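Local coordinates for protein putative glucose-6-phosphate 1-epimerase (Salmonella typhimurium, PDB 2HTB) that probably interconverts the alpha and beta anomers of glucose 6-phosphate and related hexose 6-phosphates, acting as a monomeric mutarotase, at residues H179-V184 with K276-V281; G69-L74 with A238-T243. All coordinates share one frame; numbering follows the deposited sequence.

Contact 1 (H179-V184 with K276-V281); sequences HSYFNV and KTFVCV
Phe182 N donates to Val279 O at 2.9 Å, and Val279 N returns a bond to Phe182 O at 3.2 Å. This makes Phe182 and Val279 an antiparallel hydrogen-bonded pair. Tyr181-Cys280 and Asn183-Phe278 are the non-hydrogen-bonded pairs next to it. Val184 N bonds Thr277 O at 3.1 Å. The bond from Val281 N to Ser180 O is weak.

Tyr181, Cys280 and Phe278 share one face of the sheet. Cys280 SG is anti to its carbonyl carbon (chi1 -73°), which places it over the centre of the Tyr181 ring, 3.4 Å from its centroid, a sulfur-aromatic contact. The same SG meets the edge of the His179 imidazole, with CE1 at 3.6 Å. Phe278 lies alongside Tyr181, its CE1 3.5 Å from Tyr181 CD2, with the ring planes at 57°. Tyr181 OH bonds Arg89, which probably binds the substrate, and His179 is an inferred active-site residue. The Tyr181 side of the sheet is thus consistent with lying beside the substrate site.

On the other face, the Phe182 ring turns its edge to Val281 O, 3.5 Å from CE1. Strand 172-183 pairs here with strand 278-286. Phe182 and Val281 pack against strand 232-237, and Cys280 touches Trp257 of strand 253-258.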
ATOM      1  N   HIS A 179      -2.625  -1.271   1.209  1.00 27.29           N
ATOM      2  CA  HIS A 179      -2.040  -2.562   1.516  1.00 28.23           C
ATOM      3  C   HIS A 179      -0.498  -2.505   1.636  1.00 27.99           C
ATOM      4  O   HIS A 179       0.236  -3.249   0.955  1.00 28.65           O
ATOM      5  CB  HIS A 179      -2.565  -3.555   0.493  1.00 27.65           C
ATOM      6  CG  HIS A 179      -2.279  -5.000   0.778  1.00 29.06           C
ATOM      7  ND1 HIS A 179      -1.018  -5.472   1.076  1.00 28.86           N
ATOM      8  CD2 HIS A 179      -3.067  -6.097   0.643  1.00 25.89           C
ATOM      9  CE1 HIS A 179      -1.041  -6.790   1.144  1.00 24.22           C
ATOM     10  NE2 HIS A 179      -2.273  -7.188   0.902  1.00 29.39           N
ATOM     11  N   SER A 180      -0.023  -1.705   2.570  1.00 26.85           N
ATOM     12  CA  SER A 180       1.402  -1.354   2.586  1.00 28.05           C
ATOM     13  C   SER A 180       2.404  -2.458   2.799  1.00 28.55           C
ATOM     14  O   SER A 180       2.296  -3.164   3.793  1.00 31.52           O
ATOM     15  CB  SER A 180       1.649  -0.338   3.665  1.00 27.12           C
ATOM     16  OG  SER A 180       0.966   0.867   3.368  1.00 30.02           O
ATOM     17  N   TYR A 181       3.426  -2.562   1.950  1.00 27.99           N
ATOM     18  CA  TYR A 181       4.487  -3.530   2.158  1.00 27.98           C
ATOM     19  C   TYR A 181       5.724  -2.829   2.719  1.00 28.73           C
ATOM     20  O   TYR A 181       6.439  -2.066   2.007  1.00 29.27           O
ATOM     21  CB  TYR A 181       4.930  -4.197   0.836  1.00 28.63           C
ATOM     22  CG  TYR A 181       3.967  -5.132   0.240  1.00 26.95           C
ATOM     23  CD1 TYR A 181       2.801  -4.653  -0.404  1.00 26.89           C
ATOM     24  CD2 TYR A 181       4.204  -6.502   0.300  1.00 23.93           C
ATOM     25  CE1 TYR A 181       1.882  -5.546  -0.953  1.00 27.24           C
ATOM     26  CE2 TYR A 181       3.316  -7.426  -0.225  1.00 20.74           C
ATOM     27  CZ  TYR A 181       2.159  -6.978  -0.860  1.00 26.64           C
ATOM     28  OH  TYR A 181       1.275  -7.899  -1.409  1.00 24.04           O
ATOM     29  N   PHE A 182       6.056  -3.131   3.960  1.00 28.53           N
ATOM     30  CA  PHE A 182       7.220  -2.477   4.560  1.00 29.65           C
ATOM     31  C   PHE A 182       8.468  -3.316   4.508  1.00 29.70           C
ATOM     32  O   PHE A 182       8.416  -4.490   4.855  1.00 29.61           O
ATOM     33  CB  PHE A 182       6.910  -2.065   6.008  1.00 28.84           C
ATOM     34  CG  PHE A 182       5.869  -1.001   6.081  1.00 28.18           C
ATOM     35  CD1 PHE A 182       4.516  -1.341   6.275  1.00 26.24           C
ATOM     36  CD2 PHE A 182       6.235   0.343   5.933  1.00 23.39           C
ATOM     37  CE1 PHE A 182       3.541  -0.340   6.371  1.00 28.36           C
ATOM     38  CE2 PHE A 182       5.261   1.380   5.986  1.00 26.63           C
ATOM     39  CZ  PHE A 182       3.893   1.028   6.175  1.00 28.45           C
ATOM     40  N   ASN A 183       9.575  -2.662   4.140  1.00 30.74           N
ATOM     41  CA  ASN A 183      10.895  -3.252   3.992  1.00 30.39           C
ATOM     42  C   ASN A 183      11.435  -3.476   5.345  1.00 31.34           C
ATOM     43  O   ASN A 183      11.440  -2.589   6.206  1.00 31.05           O
ATOM     44  CB  ASN A 183      11.833  -2.321   3.259  1.00 30.01           C
ATOM     45  CG  ASN A 183      13.146  -2.982   2.873  1.00 30.71           C
ATOM     46  OD1 ASN A 183      13.172  -4.148   2.558  1.00 37.60           O
ATOM     47  ND2 ASN A 183      14.233  -2.220   2.840  1.00 33.55           N
ATOM     48  N   VAL A 184      11.934  -4.678   5.532  1.00 31.81           N
ATOM     49  CA  VAL A 184      12.308  -5.112   6.828  1.00 32.57           C
ATOM     50  C   VAL A 184      13.549  -6.007   6.635  1.00 34.37           C
ATOM     51  O   VAL A 184      13.724  -6.672   5.582  1.00 35.14           O
ATOM     52  CB  VAL A 184      11.057  -5.727   7.405  1.00 33.26           C
ATOM     53  CG1 VAL A 184      11.208  -7.175   7.787  1.00 33.60           C
ATOM     54  CG2 VAL A 184      10.462  -4.824   8.462  1.00 30.86           C
ATOM     55  N   LYS A 276      10.840 -12.897   3.393  1.00 36.19           N
ATOM     56  CA  LYS A 276      11.832 -12.809   4.451  1.00 36.69           C
ATOM     57  C   LYS A 276      12.035 -11.349   4.822  1.00 35.27           C
ATOM     58  O   LYS A 276      12.390 -11.046   5.923  1.00 35.46           O
ATOM     59  CB  LYS A 276      13.180 -13.388   3.967  1.00 37.74           C
ATOM     60  CG  LYS A 276      13.238 -14.911   3.757  1.00 39.11           C
ATOM     61  CD  LYS A 276      13.927 -15.684   4.931  1.00 45.55           C
ATOM     62  CE  LYS A 276      14.434 -17.176   4.490  1.00 48.99           C
ATOM     63  NZ  LYS A 276      15.739 -17.217   3.699  1.00 45.94           N
ATOM     64  N   THR A 277      11.670 -10.474   3.903  1.00 34.18           N
ATOM     65  CA  THR A 277      12.179  -9.137   3.793  1.00 32.40           C
ATOM     66  C   THR A 277      11.026  -8.146   3.844  1.00 32.41           C
ATOM     67  O   THR A 277      11.265  -6.965   3.564  1.00 33.95           O
ATOM     68  CB  THR A 277      13.116  -9.160   2.471  1.00 32.44           C
ATOM     69  OG1 THR A 277      14.488  -9.269   2.876  1.00 29.30           O
ATOM     70  CG2 THR A 277      13.016  -8.061   1.558  1.00 34.54           C
ATOM     71  N   PHE A 278       9.778  -8.598   4.136  1.00 29.60           N
ATOM     72  CA  PHE A 278       8.672  -7.689   4.364  1.00 27.22           C
ATOM     73  C   PHE A 278       7.595  -8.143   5.361  1.00 26.94           C
ATOM     74  O   PHE A 278       7.514  -9.321   5.721  1.00 26.43           O
ATOM     75  CB  PHE A 278       8.001  -7.207   3.108  1.00 27.17           C
ATOM     76  CG  PHE A 278       7.046  -8.185   2.529  1.00 29.90           C
ATOM     77  CD1 PHE A 278       5.705  -8.200   2.929  1.00 28.15           C
ATOM     78  CD2 PHE A 278       7.477  -9.108   1.561  1.00 27.93           C
ATOM     79  CE1 PHE A 278       4.814  -9.171   2.401  1.00 32.34           C
ATOM     80  CE2 PHE A 278       6.590 -10.045   1.026  1.00 30.57           C
ATOM     81  CZ  PHE A 278       5.236 -10.079   1.441  1.00 30.70           C
ATOM     82  N   VAL A 279       6.851  -7.145   5.858  1.00 24.84           N
ATOM     83  CA  VAL A 279       5.647  -7.331   6.621  1.00 23.23           C
ATOM     84  C   VAL A 279       4.616  -6.282   6.049  1.00 23.01           C
ATOM     85  O   VAL A 279       4.968  -5.112   5.717  1.00 20.40           O
ATOM     86  CB  VAL A 279       5.921  -7.228   8.150  1.00 24.02           C
ATOM     87  CG1 VAL A 279       6.288  -5.874   8.591  1.00 19.59           C
ATOM     88  CG2 VAL A 279       4.703  -7.772   8.987  1.00 25.36           C
ATOM     89  N   CYS A 280       3.383  -6.716   5.823  1.00 22.29           N
ATOM     90  CA  CYS A 280       2.368  -5.718   5.467  1.00 22.39           C
ATOM     91  C   CYS A 280       1.670  -5.270   6.765  1.00 23.57           C
ATOM     92  O   CYS A 280       1.215  -6.116   7.594  1.00 22.72           O
ATOM     93  CB  CYS A 280       1.390  -6.312   4.509  1.00 22.57           C
ATOM     94  SG  CYS A 280       2.055  -6.515   2.908  1.00 23.88           S
ATOM     95  N   VAL A 281       1.638  -3.951   6.991  1.00 23.44           N
ATOM     96  CA  VAL A 281       0.811  -3.410   8.041  1.00 22.90           C
ATOM     97  C   VAL A 281      -0.161  -2.515   7.302  1.00 22.90           C
ATOM     98  O   VAL A 281       0.205  -1.463   6.772  1.00 21.47           O
ATOM     99  CB  VAL A 281       1.668  -2.666   9.047  1.00 24.42           C
ATOM    100  CG1 VAL A 281       0.828  -2.048  10.066  1.00 20.06           C
ATOM    101  CG2 VAL A 281       2.567  -3.683   9.728  1.00 25.94           C
TER

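Contact 2 (G69-L74 with A238-T243); sequences GEEEVL and ATLNRT
Arg242 spreads its guanidinium across two successive backbone carbonyls of the 69-74 loop. NH2 gives a bond to Glu72 O at 2.8 Å, with an N-H...O angle of 164°. NH1 bonds Glu71 O at 3.0 Å, approaching from above that carbonyl's plane. Both oxygens lie at the guanidinium edge, close to its plane. A weak third bond runs from NH1 to Glu72 O. NH2 also bonds Asn183 O of strand 172-183. The side chain is extended from CG to NE, which carries the charged end across to the loop. In this close-packed part NH1 also lies 3.3 Å from Glu71 CB.

The turn into strand 242-249 carries a G1 beta bulge, in which Asn241 and Arg242 stand together across from Asp237. Asp237 OD1 also takes bonds from Thr239 N and Leu240 N.

Away from the carbonyls the packing is looser. Leu240 CD1 lies over one guanidinium face, offset toward the rim, while CD2 comes only to 4.5 Å from Glu71 CG. The exposed Glu71 bends at chi2 (-52°), and its carboxylate turns off, OE1 6.2 Å from Arg242 NH1. A water joins the two segments here: it donates to Glu70 OE1 and accepts from Glu71 N and, at 3.0 Å, from Arg242 NH1.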
ATOM      1  N   GLY A  69      18.977   9.478   3.813  1.00 33.38           N
ATOM      2  CA  GLY A  69      19.642   8.946   5.003  1.00 33.21           C
ATOM      3  C   GLY A  69      19.046   7.698   5.563  1.00 33.08           C
ATOM      4  O   GLY A  69      19.401   7.279   6.679  1.00 35.24           O
ATOM      5  N   GLU A  70      18.074   7.114   4.856  1.00 32.81           N
ATOM      6  CA  GLU A  70      17.406   5.906   5.391  1.00 31.37           C
ATOM      7  C   GLU A  70      17.498   4.689   4.436  1.00 29.85           C
ATOM      8  O   GLU A  70      17.826   4.869   3.263  1.00 30.09           O
ATOM      9  CB  GLU A  70      15.990   6.249   5.796  1.00 31.13           C
ATOM     10  CG  GLU A  70      15.868   7.373   6.794  1.00 31.45           C
ATOM     11  CD  GLU A  70      16.205   6.995   8.301  1.00 37.05           C
ATOM     12  OE1 GLU A  70      16.740   5.861   8.577  1.00 32.43           O
ATOM     13  OE2 GLU A  70      15.927   7.885   9.199  1.00 33.08           O
ATOM     14  N   GLU A  71      17.266   3.490   4.929  0.60 28.02           N
ATOM     15  CA  GLU A  71      16.999   2.383   4.043  0.60 27.24           C
ATOM     16  C   GLU A  71      15.576   2.556   3.464  0.60 26.17           C
ATOM     17  O   GLU A  71      14.702   3.166   4.051  0.60 23.15           O
ATOM     18  CB  GLU A  71      17.129   1.074   4.803  0.60 27.85           C
ATOM     19  CG  GLU A  71      18.571   0.635   5.205  1.00 35.52           C
ATOM     20  CD  GLU A  71      19.560   0.629   3.963  1.00 47.79           C
ATOM     21  OE1 GLU A  71      19.145   0.223   2.849  1.00 50.17           O
ATOM     22  OE2 GLU A  71      20.743   1.040   4.064  1.00 49.45           O
ATOM     23  N   GLU A  72      15.373   2.033   2.274  1.00 26.41           N
ATOM     24  CA  GLU A  72      14.043   1.958   1.670  1.00 26.53           C
ATOM     25  C   GLU A  72      13.049   1.460   2.745  1.00 27.41           C
ATOM     26  O   GLU A  72      13.342   0.502   3.532  1.00 26.18           O
ATOM     27  CB  GLU A  72      14.044   1.025   0.439  1.00 27.03           C
ATOM     28  CG  GLU A  72      15.029   1.395  -0.709  1.00 22.51           C
ATOM     29  CD  GLU A  72      14.479   2.432  -1.669  1.00 30.39           C
ATOM     30  OE1 GLU A  72      13.234   2.708  -1.719  1.00 32.47           O
ATOM     31  OE2 GLU A  72      15.284   3.003  -2.441  1.00 33.49           O
ATOM     32  N   VAL A  73      11.917   2.174   2.831  1.00 26.04           N
ATOM     33  CA  VAL A  73      10.924   1.893   3.832  1.00 23.60           C
ATOM     34  C   VAL A  73       9.936   0.874   3.213  1.00 25.24           C
ATOM     35  O   VAL A  73       9.540  -0.082   3.844  1.00 23.64           O
ATOM     36  CB  VAL A  73      10.260   3.229   4.254  1.00 25.14           C
ATOM     37  CG1 VAL A  73       8.980   2.959   5.047  1.00 21.21           C
ATOM     38  CG2 VAL A  73      11.281   4.170   5.032  1.00 17.46           C
ATOM     39  N   LEU A  74       9.588   1.051   1.931  1.00 25.79           N
ATOM     40  CA  LEU A  74       8.629   0.155   1.287  1.00 26.64           C
ATOM     41  C   LEU A  74       9.361  -0.946   0.530  1.00 27.46           C
ATOM     42  O   LEU A  74      10.422  -0.686  -0.052  1.00 27.47           O
ATOM     43  CB  LEU A  74       7.749   0.926   0.312  1.00 25.25           C
ATOM     44  CG  LEU A  74       6.792   1.934   0.950  1.00 27.53           C
ATOM     45  CD1 LEU A  74       5.978   2.589  -0.122  1.00 23.83           C
ATOM     46  CD2 LEU A  74       5.884   1.287   2.047  1.00 21.22           C
ATOM     47  N   ALA A 238      14.893  -5.346  14.296  1.00 30.29           N
ATOM     48  CA  ALA A 238      16.200  -5.628  14.882  1.00 32.31           C
ATOM     49  C   ALA A 238      17.327  -5.961  13.857  1.00 33.76           C
ATOM     50  O   ALA A 238      18.517  -5.957  14.217  1.00 35.09           O
ATOM     51  CB  ALA A 238      16.095  -6.786  15.999  1.00 31.13           C
ATOM     52  N   THR A 239      17.016  -6.188  12.586  1.00 33.52           N
ATOM     53  CA  THR A 239      18.101  -6.389  11.687  1.00 33.89           C
ATOM     54  C   THR A 239      18.554  -5.049  11.189  1.00 35.14           C
ATOM     55  O   THR A 239      19.701  -4.764  11.272  1.00 34.39           O
ATOM     56  CB  THR A 239      17.677  -7.225  10.574  1.00 33.94           C
ATOM     57  OG1 THR A 239      17.365  -8.499  11.090  1.00 37.41           O
ATOM     58  CG2 THR A 239      18.732  -7.345   9.431  1.00 36.63           C
ATOM     59  N   LEU A 240      17.650  -4.235  10.644  1.00 36.90           N
ATOM     60  CA  LEU A 240      18.025  -2.961  10.087  1.00 37.54           C
ATOM     61  C   LEU A 240      18.139  -1.930  11.193  1.00 38.98           C
ATOM     62  O   LEU A 240      18.525  -0.757  10.932  1.00 41.18           O
ATOM     63  CB  LEU A 240      16.995  -2.527   9.052  1.00 36.86           C
ATOM     64  CG  LEU A 240      16.863  -3.334   7.792  1.00 36.23           C
ATOM     65  CD1 LEU A 240      15.881  -2.684   6.867  1.00 33.65           C
ATOM     66  CD2 LEU A 240      18.199  -3.390   7.085  1.00 40.06           C
ATOM     67  N   ASN A 241      17.749  -2.308  12.415  1.00 39.63           N
ATOM     68  CA  ASN A 241      17.837  -1.353  13.571  1.00 40.50           C
ATOM     69  C   ASN A 241      17.032  -0.076  13.535  1.00 37.79           C
ATOM     70  O   ASN A 241      17.595   1.010  13.596  0.50 37.38           O
ATOM     71  CB  ASN A 241      19.279  -0.914  13.769  1.00 42.58           C
ATOM     72  CG  ASN A 241      19.846  -1.451  15.067  1.00 48.13           C
ATOM     73  OD1 ASN A 241      20.777  -2.288  15.061  1.00 52.04           O
ATOM     74  ND2 ASN A 241      19.239  -1.026  16.196  1.00 50.05           N
ATOM     75  N   ARG A 242      15.727  -0.231  13.407  1.00 35.64           N
ATOM     76  CA  ARG A 242      14.846   0.869  13.176  1.00 33.20           C
ATOM     77  C   ARG A 242      13.457   0.518  13.513  1.00 32.61           C
ATOM     78  O   ARG A 242      13.110  -0.681  13.557  1.00 31.63           O
ATOM     79  CB  ARG A 242      14.855   1.313  11.735  1.00 33.32           C
ATOM     80  CG  ARG A 242      14.426   0.334  10.704  1.00 33.45           C
ATOM     81  CD  ARG A 242      14.405   1.079   9.326  1.00 34.17           C
ATOM     82  NE  ARG A 242      13.651   0.322   8.350  1.00 31.98           N
ATOM     83  CZ  ARG A 242      13.646   0.572   7.056  1.00 34.40           C
ATOM     84  NH1 ARG A 242      14.412   1.572   6.593  1.00 30.50           N
ATOM     85  NH2 ARG A 242      12.925  -0.230   6.230  1.00 30.63           N
ATOM     86  N   THR A 243      12.690   1.575  13.790  1.00 30.74           N
ATOM     87  CA  THR A 243      11.307   1.429  13.901  1.00 30.26           C
ATOM     88  C   THR A 243      10.622   2.209  12.793  1.00 30.89           C
ATOM     89  O   THR A 243      11.124   3.285  12.262  1.00 29.31           O
ATOM     90  CB  THR A 243      10.785   1.846  15.248  1.00 30.55           C
ATOM     91  OG1 THR A 243      10.866   3.263  15.350  1.00 33.69           O
ATOM     92  CG2 THR A 243      11.597   1.227  16.339  1.00 30.33           C
TER
HETATM   93  O   HOH W   1      16.465   3.575   7.397  1.00 33.60           O

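Overall arrangement
The two contacts meet at Asn183, their centres 11 Å apart. Asn183 N probably bonds Val73 O at 2.6 Å, and the bond from Arg242 NH2 to Asn183 O measures 2.8 Å. Asn183 ND2 bonds Glu72 O, which Arg242 also holds. Phe182 CD2 packs on Val73 CG1 at 3.9 Å. Asn183, at the end of strand 172-183, thus joins that strand's sheet to both the 69-74 loop and the start of strand 242-249. Contact 1 belongs to the active-site region: the nearest side-chain atoms of His179 and Glu282, the other inferred active-site residue, are about 3 Å apart. The centre of contact 2 is about 17 Å from the centre of the chain, away from the annotated sites.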